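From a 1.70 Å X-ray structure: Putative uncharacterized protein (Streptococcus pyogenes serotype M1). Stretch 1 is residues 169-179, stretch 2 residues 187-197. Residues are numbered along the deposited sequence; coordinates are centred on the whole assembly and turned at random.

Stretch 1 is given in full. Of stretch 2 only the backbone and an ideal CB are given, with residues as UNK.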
ATOM      1  N   ASP A 169      18.204   4.829  -1.598  1.00 25.37           N
ATOM      2  CA  ASP A 169      17.361   5.841  -2.203  1.00 25.52           C
ATOM      3  C   ASP A 169      16.929   5.359  -3.563  1.00 27.39           C
ATOM      4  O   ASP A 169      17.739   5.196  -4.508  1.00 27.47           O
ATOM      5  CB  ASP A 169      18.192   7.146  -2.261  1.00 26.21           C
ATOM      6  CG  ASP A 169      17.358   8.379  -2.691  1.00 30.20           C
ATOM      7  OD1 ASP A 169      17.752   9.491  -2.325  1.00 34.17           O
ATOM      8  OD2 ASP A 169      16.348   8.220  -3.371  1.00 34.23           O
ATOM      9  N   LEU A 170      15.624   5.123  -3.702  1.00 27.23           N
ATOM     10  CA  LEU A 170      15.046   4.667  -4.934  1.00 26.68           C
ATOM     11  C   LEU A 170      14.722   5.854  -5.858  1.00 27.31           C
ATOM     12  O   LEU A 170      14.279   5.632  -6.946  1.00 28.93           O
ATOM     13  CB  LEU A 170      13.813   3.761  -4.635  1.00 29.22           C
ATOM     14  CG  LEU A 170      14.216   2.483  -3.835  1.00 31.26           C
ATOM     15  CD1 LEU A 170      13.009   1.781  -3.279  1.00 34.87           C
ATOM     16  CD2 LEU A 170      15.008   1.531  -4.644  1.00 30.55           C
ATOM     17  N   GLY A 171      15.028   7.105  -5.452  1.00 28.21           N
ATOM     18  CA  GLY A 171      14.814   8.266  -6.398  1.00 26.91           C
ATOM     19  C   GLY A 171      13.372   8.643  -6.397  1.00 27.99           C
ATOM     20  O   GLY A 171      12.603   8.212  -5.545  1.00 30.26           O
ATOM     21  N   ILE A 172      12.944   9.370  -7.423  1.00 26.83           N
ATOM     22  CA  ILE A 172      11.601   9.877  -7.403  1.00 27.84           C
ATOM     23  C   ILE A 172      10.610   8.809  -7.859  1.00 28.38           C
ATOM     24  O   ILE A 172      10.776   8.198  -8.919  1.00 32.56           O
ATOM     25  CB  ILE A 172      11.481  11.051  -8.404  1.00 31.30           C
ATOM     26  CG1 ILE A 172      12.522  12.124  -8.093  1.00 34.66           C
ATOM     27  CG2 ILE A 172      10.113  11.696  -8.253  1.00 30.76           C
ATOM     28  CD1 ILE A 172      12.372  12.773  -6.718  1.00 36.43           C
ATOM     29  N   MET A 173       9.578   8.558  -7.071  1.00 28.88           N
ATOM     30  CA  MET A 173       8.555   7.540  -7.389  1.00 25.40           C
ATOM     31  C   MET A 173       7.203   8.198  -7.399  1.00 27.18           C
ATOM     32  O   MET A 173       6.915   9.086  -6.556  1.00 26.67           O
ATOM     33  CB  MET A 173       8.550   6.456  -6.278  1.00 26.38           C
ATOM     34  CG  MET A 173       9.715   5.495  -6.479  1.00 27.79           C
ATOM     35  SD  MET A 173       9.661   4.038  -5.369  1.00 28.44           S
ATOM     36  CE  MET A 173       8.202   3.333  -6.157  1.00 25.45           C
ATOM     37  N   PHE A 174       6.342   7.775  -8.309  1.00 27.18           N
ATOM     38  CA  PHE A 174       4.910   8.051  -8.169  1.00 29.98           C
ATOM     39  C   PHE A 174       4.443   7.731  -6.742  1.00 31.38           C
ATOM     40  O   PHE A 174       4.797   6.683  -6.166  1.00 30.81           O
ATOM     41  CB  PHE A 174       4.129   7.261  -9.206  1.00 32.21           C
ATOM     42  CG  PHE A 174       2.657   7.466  -9.140  1.00 31.14           C
ATOM     43  CD1 PHE A 174       1.837   6.424  -8.729  1.00 31.09           C
ATOM     44  CD2 PHE A 174       2.078   8.687  -9.471  1.00 32.94           C
ATOM     45  CE1 PHE A 174       0.445   6.603  -8.637  1.00 36.32           C
ATOM     46  CE2 PHE A 174       0.684   8.870  -9.413  1.00 37.56           C
ATOM     47  CZ  PHE A 174      -0.136   7.812  -8.990  1.00 34.38           C
ATOM     48  N   HIS A 175       3.686   8.669  -6.145  1.00 27.98           N
ATOM     49  CA  HIS A 175       3.137   8.501  -4.806  1.00 29.94           C
ATOM     50  C   HIS A 175       1.663   8.178  -4.950  1.00 31.94           C
ATOM     51  O   HIS A 175       1.242   7.082  -4.609  1.00 32.11           O
ATOM     52  CB  HIS A 175       3.280   9.816  -4.056  1.00 30.58           C
ATOM     53  CG  HIS A 175       2.768   9.807  -2.626  1.00 30.72           C
ATOM     54  ND1 HIS A 175       1.468  10.020  -2.313  1.00 30.87           N
ATOM     55  CD2 HIS A 175       3.459   9.685  -1.404  1.00 28.50           C
ATOM     56  CE1 HIS A 175       1.338  10.006  -0.951  1.00 31.29           C
ATOM     57  NE2 HIS A 175       2.562   9.837  -0.416  1.00 28.24           N
ATOM     58  N   SER A 176       0.870   9.123  -5.459  1.00 30.27           N
ATOM     59  CA  SER A 176      -0.568   8.898  -5.635  1.00 36.99           C
ATOM     60  C   SER A 176      -1.200  10.019  -6.412  1.00 37.68           C
ATOM     61  O   SER A 176      -0.562  11.041  -6.667  1.00 34.78           O
ATOM     62  CB  SER A 176      -1.283   8.736  -4.281  1.00 41.67           C
ATOM     63  OG  SER A 176      -0.914   9.738  -3.351  1.00 38.49           O
ATOM     64  N   PHE A 177      -2.431   9.790  -6.871  1.00 37.26           N
ATOM     65  CA  PHE A 177      -3.260  10.851  -7.393  1.00 38.47           C
ATOM     66  C   PHE A 177      -4.140  11.518  -6.344  1.00 39.41           C
ATOM     67  O   PHE A 177      -4.513  10.865  -5.345  1.00 39.11           O
ATOM     68  CB  PHE A 177      -4.220  10.294  -8.438  1.00 42.22           C
ATOM     69  CG  PHE A 177      -3.572   9.869  -9.699  1.00 45.55           C
ATOM     70  CD1 PHE A 177      -3.060  10.818 -10.584  1.00 44.12           C
ATOM     71  CD2 PHE A 177      -3.551   8.525 -10.053  1.00 47.55           C
ATOM     72  CE1 PHE A 177      -2.481  10.432 -11.776  1.00 46.67           C
ATOM     73  CE2 PHE A 177      -2.999   8.127 -11.254  1.00 47.56           C
ATOM     74  CZ  PHE A 177      -2.459   9.086 -12.114  1.00 45.25           C
ATOM     75  N   ALA A 178      -4.495  12.787  -6.626  1.00 38.64           N
ATOM     76  CA  ALA A 178      -5.593  13.530  -5.985  1.00 41.54           C
ATOM     77  C   ALA A 178      -6.780  13.655  -6.976  1.00 46.87           C
ATOM     78  O   ALA A 178      -6.591  14.006  -8.147  1.00 49.63           O
ATOM     79  CB  ALA A 178      -5.151  14.926  -5.560  1.00 42.63           C
ATOM     80  N   TYR A 179      -7.983  13.378  -6.478  1.00 52.47           N
ATOM     81  CA  TYR A 179      -9.241  13.456  -7.263  1.00 54.71           C
ATOM     82  C   TYR A 179     -10.121  14.613  -6.800  1.00 59.16           C
ATOM     83  O   TYR A 179      -9.964  15.107  -5.670  1.00 59.61           O
ATOM     84  CB  TYR A 179     -10.023  12.142  -7.143  1.00 56.61           C
ATOM     85  CG  TYR A 179      -9.289  11.021  -7.817  1.00 57.03           C
ATOM     86  CD1 TYR A 179      -9.372  10.866  -9.212  1.00 58.30           C
ATOM     87  CD2 TYR A 179      -8.446  10.142  -7.083  1.00 58.14           C
ATOM     88  CE1 TYR A 179      -8.675   9.850  -9.859  1.00 57.86           C
ATOM     89  CE2 TYR A 179      -7.755   9.116  -7.724  1.00 57.54           C
ATOM     90  CZ  TYR A 179      -7.885   8.985  -9.120  1.00 57.12           C
ATOM     91  OH  TYR A 179      -7.219   7.996  -9.807  1.00 63.09           O
ATOM     92  N   UNK A 187      -6.956  15.132 -10.581  1.00 51.02           N
ATOM     93  CA  UNK A 187      -6.684  16.567 -10.674  1.00 53.39           C
ATOM     94  C   UNK A 187      -5.143  16.806 -10.581  1.00 51.27           C
ATOM     95  O   UNK A 187      -4.589  17.701 -11.261  1.00 48.85           O
ATOM     96  CB  UNK A 187      -7.425  17.322  -9.569  1.00 53.39           C
ATOM     97  N   UNK A 188      -4.477  15.995  -9.746  1.00 45.22           N
ATOM     98  CA  UNK A 188      -3.048  16.124  -9.473  1.00 44.05           C
ATOM     99  C   UNK A 188      -2.402  14.760  -9.398  1.00 42.35           C
ATOM    100  O   UNK A 188      -3.061  13.763  -9.027  1.00 40.83           O
ATOM    101  CB  UNK A 188      -2.808  16.895  -8.173  1.00 44.05           C
ATOM    102  N   UNK A 189      -1.106  14.704  -9.739  1.00 38.04           N
ATOM    103  CA  UNK A 189      -0.264  13.556  -9.382  1.00 34.88           C
ATOM    104  C   UNK A 189       0.878  14.024  -8.492  1.00 33.83           C
ATOM    105  O   UNK A 189       1.354  15.183  -8.591  1.00 31.55           O
ATOM    106  CB  UNK A 189       0.280  12.862 -10.632  1.00 34.88           C
ATOM    107  N   UNK A 190       1.249  13.144  -7.574  1.00 30.77           N
ATOM    108  CA  UNK A 190       2.248  13.453  -6.581  1.00 32.33           C
ATOM    109  C   UNK A 190       3.373  12.455  -6.749  1.00 31.81           C
ATOM    110  O   UNK A 190       3.137  11.224  -6.869  1.00 32.16           O
ATOM    111  CB  UNK A 190       1.669  13.420  -5.165  1.00 32.33           C
ATOM    112  N   UNK A 191       4.595  12.998  -6.727  1.00 28.07           N
ATOM    113  CA  UNK A 191       5.838  12.186  -6.826  1.00 28.67           C
ATOM    114  C   UNK A 191       6.732  12.596  -5.683  1.00 28.64           C
ATOM    115  O   UNK A 191       6.697  13.787  -5.282  1.00 28.68           O
ATOM    116  CB  UNK A 191       6.550  12.375  -8.167  1.00 28.67           C
ATOM    117  N   UNK A 192       7.573  11.671  -5.206  1.00 27.42           N
ATOM    118  CA  UNK A 192       8.487  12.052  -4.157  1.00 28.06           C
ATOM    119  C   UNK A 192       9.647  11.079  -4.057  1.00 25.75           C
ATOM    120  O   UNK A 192       9.505   9.962  -4.541  1.00 24.73           O
ATOM    121  CB  UNK A 192       7.751  12.140  -2.819  1.00 28.06           C
ATOM    122  N   UNK A 193      10.768  11.589  -3.519  1.00 25.79           N
ATOM    123  CA  UNK A 193      12.006  10.847  -3.224  1.00 26.42           C
ATOM    124  C   UNK A 193      11.632   9.804  -2.211  1.00 29.46           C
ATOM    125  O   UNK A 193      11.044  10.103  -1.172  1.00 29.78           O
ATOM    126  CB  UNK A 193      13.128  11.751  -2.709  1.00 26.42           C
ATOM    127  N   UNK A 194      11.949   8.555  -2.533  1.00 26.45           N
ATOM    128  CA  UNK A 194      11.473   7.425  -1.744  1.00 25.95           C
ATOM    129  C   UNK A 194      12.721   6.653  -1.249  1.00 24.45           C
ATOM    130  O   UNK A 194      13.490   6.170  -2.067  1.00 27.39           O
ATOM    131  CB  UNK A 194      10.541   6.530  -2.563  1.00 25.95           C
ATOM    132  N   UNK A 195      12.974   6.555   0.053  1.00 24.07           N
ATOM    133  CA  UNK A 195      14.172   5.921   0.560  1.00 24.47           C
ATOM    134  C   UNK A 195      13.737   4.735   1.384  1.00 24.21           C
ATOM    135  O   UNK A 195      12.864   4.840   2.214  1.00 23.92           O
ATOM    136  CB  UNK A 195      15.028   6.890   1.378  1.00 24.47           C
ATOM    137  N   UNK A 196      14.304   3.577   1.079  1.00 23.47           N
ATOM    138  CA  UNK A 196      14.057   2.345   1.831  1.00 23.26           C
ATOM    139  C   UNK A 196      15.170   2.146   2.872  1.00 23.22           C
ATOM    140  O   UNK A 196      16.344   1.965   2.492  1.00 23.18           O
ATOM    141  CB  UNK A 196      13.977   1.142   0.889  1.00 23.26           C
ATOM    142  N   UNK A 197      14.821   2.160   4.168  1.00 25.12           N
ATOM    143  CA  UNK A 197      15.827   2.151   5.242  1.00 25.77           C
ATOM    144  C   UNK A 197      15.647   0.869   5.991  1.00 26.38           C
ATOM    145  O   UNK A 197      14.580   0.640   6.585  1.00 25.07           O
ATOM    146  CB  UNK A 197      15.701   3.358   6.174  1.00 25.77           C
TER

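Stretch 2 runs antiparallel to stretch 1, and most of its pairing is backbone work open to any residue with an N-H; the side chains answer to what lies on each face of the sheet.

Position 187 precedes the strand. Its N donates to Ala178 O at 2.7 Å and its CB points sideways, so most residues other than proline would do; Leu187 makes its closest contact through this backbone bond. At 188 the CB lies 4.0 Å from Ala178 CB, a small neighbour that leaves room for almost any chain. Lys188 passes Ala178 at its CB, and its end leads away, while its O accepts from Ala178 N at 3.0 Å.

Position 189 sits on the face of Phe174 and Phe177, its ideal CB 3.9 Å from Phe177 CE1. With two rings this close, alanine, serine or threonine would suit. Ser189 it is: its CB meets Phe177 CE1 at 3.8 Å.

Position 190 turns to the face of Ser176 and Ala178. The small Ala178 leaves space for a large side chain, a flat aromatic or a long aliphatic. Tyr190 takes it with chi1 m, bringing CE2 to 3.6 Å from Ala178 CB, which lies at the ring's edge. Tyr190 O accepts from His175 N at 2.7 Å.

At 191 the CB stands 3.6 Å from Ile172 CG2, on the same face as Phe174: an apolar site for a branched aliphatic or an aromatic. Phe191 presents its ring face to the edge of Phe174, planes at 69°, while its CB packs on Ile172.

Position 192 turns to the face of Met173, with the ring of His175 within reach, so a beta-branched or medium residue fits. Thr192 sets CG2 4.3 Å from His175 CD2; its backbone N and O both bond to Met173.

At 193, the carboxylate of Asp169 and the aliphatic Ile172 suggest a long chain, perhaps basic. Lys193 runs its CD within 3.3 Å of Asp169 OD1, but its NZ extends beyond the carboxylate, so the aliphatic part makes the contact.

Position 194 has its CB sideways, 3.9 Å from Met173 SD; threonine, valine or serine would serve. Thr194 N donates to Gly171 O at 3.1 Å, and Thr194 O accepts from Leu170 N at 2.9 Å.

Position 195 pairs with Asp169 beyond a beta bulge, and many strand formers would do; Val195 brings CG2 to 3.9 Å from Asp169 CG. At 196 Leu170 CD1 invites an apolar chain, and Met196 CB meets it at 4.3 Å. Position 197 is out of reach: Lys197.

Stretch 2, residues 187-197: LKSYFTKTVMK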
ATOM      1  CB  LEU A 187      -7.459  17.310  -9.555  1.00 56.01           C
ATOM      2  CG  LEU A 187      -7.866  18.782  -9.656  1.00 62.03           C
ATOM      3  CD1 LEU A 187      -8.490  19.143 -11.011  1.00 60.51           C
ATOM      4  CD2 LEU A 187      -8.814  19.120  -8.498  1.00 59.68           C
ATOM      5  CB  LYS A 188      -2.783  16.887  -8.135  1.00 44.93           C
ATOM      6  CG  LYS A 188      -3.313  18.338  -8.073  1.00 45.25           C
ATOM      7  CD  LYS A 188      -3.490  18.870  -6.655  1.00 47.81           C
ATOM      8  CE  LYS A 188      -4.343  20.148  -6.617  1.00 56.21           C
ATOM      9  NZ  LYS A 188      -3.531  21.395  -6.542  1.00 55.37           N
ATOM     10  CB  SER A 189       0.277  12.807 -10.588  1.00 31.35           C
ATOM     11  OG  SER A 189       1.131  13.680 -11.327  1.00 34.33           O
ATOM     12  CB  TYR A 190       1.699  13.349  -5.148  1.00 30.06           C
ATOM     13  CG  TYR A 190       0.654  14.383  -4.813  1.00 33.42           C
ATOM     14  CD1 TYR A 190       0.987  15.532  -4.087  1.00 33.73           C
ATOM     15  CD2 TYR A 190      -0.678  14.227  -5.250  1.00 35.16           C
ATOM     16  CE1 TYR A 190       0.036  16.481  -3.774  1.00 38.12           C
ATOM     17  CE2 TYR A 190      -1.645  15.184  -4.949  1.00 37.39           C
ATOM     18  CZ  TYR A 190      -1.287  16.306  -4.225  1.00 39.99           C
ATOM     19  OH  TYR A 190      -2.237  17.261  -3.937  1.00 42.75           O
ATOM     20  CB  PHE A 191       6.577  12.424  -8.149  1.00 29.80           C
ATOM     21  CG  PHE A 191       5.851  11.881  -9.335  1.00 28.72           C
ATOM     22  CD1 PHE A 191       6.266  10.679  -9.933  1.00 31.54           C
ATOM     23  CD2 PHE A 191       4.778  12.577  -9.885  1.00 30.07           C
ATOM     24  CE1 PHE A 191       5.597  10.169 -11.049  1.00 31.24           C
ATOM     25  CE2 PHE A 191       4.128  12.068 -11.000  1.00 35.16           C
ATOM     26  CZ  PHE A 191       4.516  10.856 -11.564  1.00 34.04           C
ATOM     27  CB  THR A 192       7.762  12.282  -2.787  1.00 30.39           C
ATOM     28  OG1 THR A 192       8.503  13.268  -2.013  1.00 31.74           O
ATOM     29  CG2 THR A 192       7.519  10.926  -1.957  1.00 25.69           C
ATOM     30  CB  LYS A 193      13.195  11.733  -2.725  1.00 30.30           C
ATOM     31  CG  LYS A 193      14.362  10.921  -2.031  1.00 34.55           C
ATOM     32  CD  LYS A 193      15.489  11.815  -1.519  1.00 36.32           C
ATOM     33  CE  LYS A 193      15.317  13.155  -2.291  1.00 40.81           C
ATOM     34  NZ  LYS A 193      16.475  14.036  -2.567  1.00 44.82           N
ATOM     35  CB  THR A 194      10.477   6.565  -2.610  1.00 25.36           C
ATOM     36  OG1 THR A 194       9.313   7.371  -3.016  1.00 28.75           O
ATOM     37  CG2 THR A 194      10.042   5.263  -1.829  1.00 30.92           C
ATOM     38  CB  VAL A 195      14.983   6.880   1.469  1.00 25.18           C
ATOM     39  CG1 VAL A 195      16.268   6.242   1.958  1.00 26.98           C
ATOM     40  CG2 VAL A 195      15.318   8.147   0.669  1.00 28.79           C
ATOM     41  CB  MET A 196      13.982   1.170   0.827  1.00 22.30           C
ATOM     42  CG  MET A 196      13.520  -0.134   1.491  1.00 23.54           C
ATOM     43  SD  MET A 196      13.402  -1.541   0.384  1.00 24.44           S
ATOM     44  CE  MET A 196      15.118  -1.778  -0.190  1.00 26.44           C
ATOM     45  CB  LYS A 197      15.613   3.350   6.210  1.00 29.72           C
ATOM     46  CG  LYS A 197      15.742   4.714   5.486  1.00 32.65           C
ATOM     47  CD  LYS A 197      15.467   5.864   6.451  1.00 38.66           C
ATOM     48  CE  LYS A 197      15.848   7.201   5.832  1.00 41.87           C
ATOM     49  NZ  LYS A 197      14.899   8.187   6.424  1.00 43.77           N
TER
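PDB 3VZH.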